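Local coordinates for protein Alpha/beta hydrolase (Pseudomonas aeruginosa PAO1, PDB 4R1D) that binds calcium and is probably a lipase of the alpha/beta hydrolase family, a type VI secretion effector held in complex with the immunity protein Tli4, at residues Arg441-Lys446 with Pro476-Gly481. Sequence-based numbering, arbitrary orientation.
Sequences RDLIWK and PTIVQG
Ile478 lies over the indole of Trp445, its CG1 3.5 Å from the centroid of the six-membered ring and only 7° off the ring normal, a CH-pi contact. CG1 of Ile478 is anti to its carbonyl carbon (chi1 -76°), and the extended arm runs on so that Ile478 CD1 meets Trp445 CZ2 at 3.5 Å. This CG1-CD1 arm suits the place by laying two carbons on the flat ring, CD1 also touching Leu443 CD1, while beta-branching suits the strand backbone. The ring edge points at Pro476 C and Thr477 N, and Trp445 CE3 also packs 3.7 Å from Pro476 CB; beyond the segments Trp445 NE1 is hydrogen-bonded to Tyr291 OH and Trp375 meets the indole edge-to-face.

On the other face of the sheet, Ile444 and Val479 cross obliquely, CG2 against CG2 at 3.8 Å, and Lys446 lends its CB to the same Val479 methyl. Ile444 CD1 reaches 3.6 Å from Gly481 CA, a site suited to glycine because a CB there would press tightly on Asp442 CB. The carboxylate of Asp442 turns to Arg333 and the backbone N of Leu483.

Trp445 and Ile478 form a non-hydrogen-bonded antiparallel pair, and Lys446 with Thr477 the hydrogen-bonded one beside it. Lys446 N gives a nearly straight bond to Thr477 O (177°), while the return bond from Thr477 N to Lys446 O is bent. Val479 N donates to Ile444 O at 3.0 Å; farther along, a water bridges the two segments, donating to Asp442 O and Val479 O and accepting from Ile444 N. Strand 477-479 is thus the antiparallel edge of a small four-stranded mixed sheet, joined through 443-446 to strand 339-342 and separate from the six-stranded parallel sheet of the alpha/beta hydrolase fold.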
loop_
_atom_site.group_PDB
_atom_site.type_symbol
_atom_site.label_atom_id
_atom_site.label_comp_id
_atom_site.label_asym_id
_atom_site.label_seq_id
_atom_site.Cartn_x
_atom_site.Cartn_y
_atom_site.Cartn_z
ATOM N N ARG A 441 -12.774 9.190 -16.633
ATOM C CA ARG A 441 -13.256 10.446 -16.079
ATOM C C ARG A 441 -14.786 10.468 -16.010
ATOM O O ARG A 441 -15.363 10.934 -15.029
ATOM C CB ARG A 441 -12.716 11.616 -16.897
ATOM C CG ARG A 441 -13.069 12.976 -16.323
ATOM C CD ARG A 441 -14.335 13.570 -16.983
ATOM N NE ARG A 441 -14.642 14.856 -16.383
ATOM C CZ ARG A 441 -15.174 15.898 -17.023
ATOM N NH1 ARG A 441 -15.478 15.826 -18.314
ATOM N NH2 ARG A 441 -15.384 17.019 -16.355
ATOM N N ASP A 442 -15.436 9.985 -17.063
ATOM C CA ASP A 442 -16.867 9.713 -17.000
ATOM C C ASP A 442 -17.016 8.224 -16.860
ATOM O O ASP A 442 -16.599 7.470 -17.740
ATOM C CB ASP A 442 -17.594 10.173 -18.270
ATOM C CG ASP A 442 -17.600 11.676 -18.422
ATOM O OD1 ASP A 442 -17.547 12.375 -17.392
ATOM O OD2 ASP A 442 -17.662 12.168 -19.569
ATOM N N LEU A 443 -17.586 7.793 -15.743
ATOM C CA LEU A 443 -17.746 6.384 -15.492
ATOM C C LEU A 443 -19.153 6.063 -15.963
ATOM O O LEU A 443 -20.124 6.483 -15.342
ATOM C CB LEU A 443 -17.586 6.096 -14.003
ATOM C CG LEU A 443 -17.198 4.672 -13.599
ATOM C CD1 LEU A 443 -18.120 3.660 -14.260
ATOM C CD2 LEU A 443 -15.760 4.403 -13.975
ATOM N N ILE A 444 -19.255 5.328 -17.064
ATOM C CA ILE A 444 -20.546 5.112 -17.716
ATOM C C ILE A 444 -20.969 3.653 -17.757
ATOM O O ILE A 444 -20.248 2.801 -18.259
ATOM C CB ILE A 444 -20.518 5.624 -19.166
ATOM C CG1 ILE A 444 -20.175 7.115 -19.205
ATOM C CG2 ILE A 444 -21.858 5.342 -19.855
ATOM C CD1 ILE A 444 -19.505 7.543 -20.525
ATOM N N TRP A 445 -22.156 3.373 -17.221
ATOM C CA TRP A 445 -22.781 2.072 -17.376
ATOM C C TRP A 445 -23.798 2.264 -18.484
ATOM O O TRP A 445 -24.752 3.026 -18.321
ATOM C CB TRP A 445 -23.552 1.691 -16.119
ATOM C CG TRP A 445 -22.756 1.121 -14.978
ATOM C CD1 TRP A 445 -22.406 1.762 -13.817
ATOM C CD2 TRP A 445 -22.276 -0.220 -14.854
ATOM N NE1 TRP A 445 -21.723 0.902 -12.989
ATOM C CE2 TRP A 445 -21.629 -0.319 -13.603
ATOM C CE3 TRP A 445 -22.326 -1.348 -15.678
ATOM C CZ2 TRP A 445 -21.031 -1.499 -13.162
ATOM C CZ3 TRP A 445 -21.735 -2.519 -15.238
ATOM C CH2 TRP A 445 -21.085 -2.581 -13.994
ATOM N N LYS A 446 -23.596 1.589 -19.605
ATOM C CA LYS A 446 -24.494 1.741 -20.742
ATOM C C LYS A 446 -25.308 0.468 -20.927
ATOM O O LYS A 446 -24.754 -0.626 -21.003
ATOM C CB LYS A 446 -23.682 2.057 -21.997
ATOM C CG LYS A 446 -24.517 2.267 -23.238
ATOM C CD LYS A 446 -23.639 2.456 -24.460
ATOM C CE LYS A 446 -23.154 3.885 -24.579
ATOM N NZ LYS A 446 -22.665 4.174 -25.961
ATOM N N PRO A 476 -26.501 -3.464 -18.560
ATOM C CA PRO A 476 -25.492 -2.440 -18.267
ATOM C C PRO A 476 -24.059 -2.940 -18.414
ATOM O O PRO A 476 -23.705 -4.025 -17.931
ATOM C CB PRO A 476 -25.788 -2.057 -16.810
ATOM C CG PRO A 476 -27.286 -2.268 -16.692
ATOM C CD PRO A 476 -27.515 -3.546 -17.487
ATOM N N THR A 477 -23.255 -2.120 -19.082
ATOM C CA THR A 477 -21.861 -2.426 -19.348
ATOM C C THR A 477 -21.034 -1.169 -19.185
ATOM O O THR A 477 -21.362 -0.105 -19.720
ATOM C CB THR A 477 -21.686 -2.941 -20.791
ATOM O OG1 THR A 477 -22.446 -4.145 -20.968
ATOM C CG2 THR A 477 -20.213 -3.214 -21.091
ATOM N N ILE A 478 -19.937 -1.275 -18.448
ATOM C CA ILE A 478 -19.057 -0.124 -18.331
ATOM C C ILE A 478 -18.351 0.123 -19.656
ATOM O O ILE A 478 -17.713 -0.773 -20.212
ATOM C CB ILE A 478 -18.065 -0.287 -17.166
ATOM C CG1 ILE A 478 -18.806 -0.028 -15.845
ATOM C CG2 ILE A 478 -16.896 0.674 -17.331
ATOM C CD1 ILE A 478 -18.012 -0.314 -14.568
ATOM N N VAL A 479 -18.503 1.332 -20.182
ATOM C CA VAL A 479 -17.893 1.684 -21.450
ATOM C C VAL A 479 -17.085 2.965 -21.311
ATOM O O VAL A 479 -17.396 3.834 -20.495
ATOM C CB VAL A 479 -18.956 1.898 -22.536
ATOM C CG1 VAL A 479 -19.704 0.603 -22.808
ATOM C CG2 VAL A 479 -19.920 3.000 -22.118
ATOM N N GLN A 480 -16.041 3.069 -22.122
ATOM C CA GLN A 480 -15.172 4.228 -22.133
ATOM C C GLN A 480 -15.962 5.494 -22.463
ATOM O O GLN A 480 -16.811 5.487 -23.360
ATOM C CB GLN A 480 -14.077 3.998 -23.175
ATOM C CG GLN A 480 -12.887 4.917 -23.082
ATOM C CD GLN A 480 -11.822 4.549 -24.094
ATOM O OE1 GLN A 480 -11.244 3.462 -24.035
ATOM N NE2 GLN A 480 -11.569 5.444 -25.041
ATOM N N GLY A 481 -15.681 6.574 -21.731
ATOM C CA GLY A 481 -16.265 7.874 -22.011
ATOM C C GLY A 481 -15.559 8.538 -23.177
ATOM O O GLY A 481 -14.754 7.895 -23.848
HETATM O O HOH W 1 -16.506 4.843 -18.190
#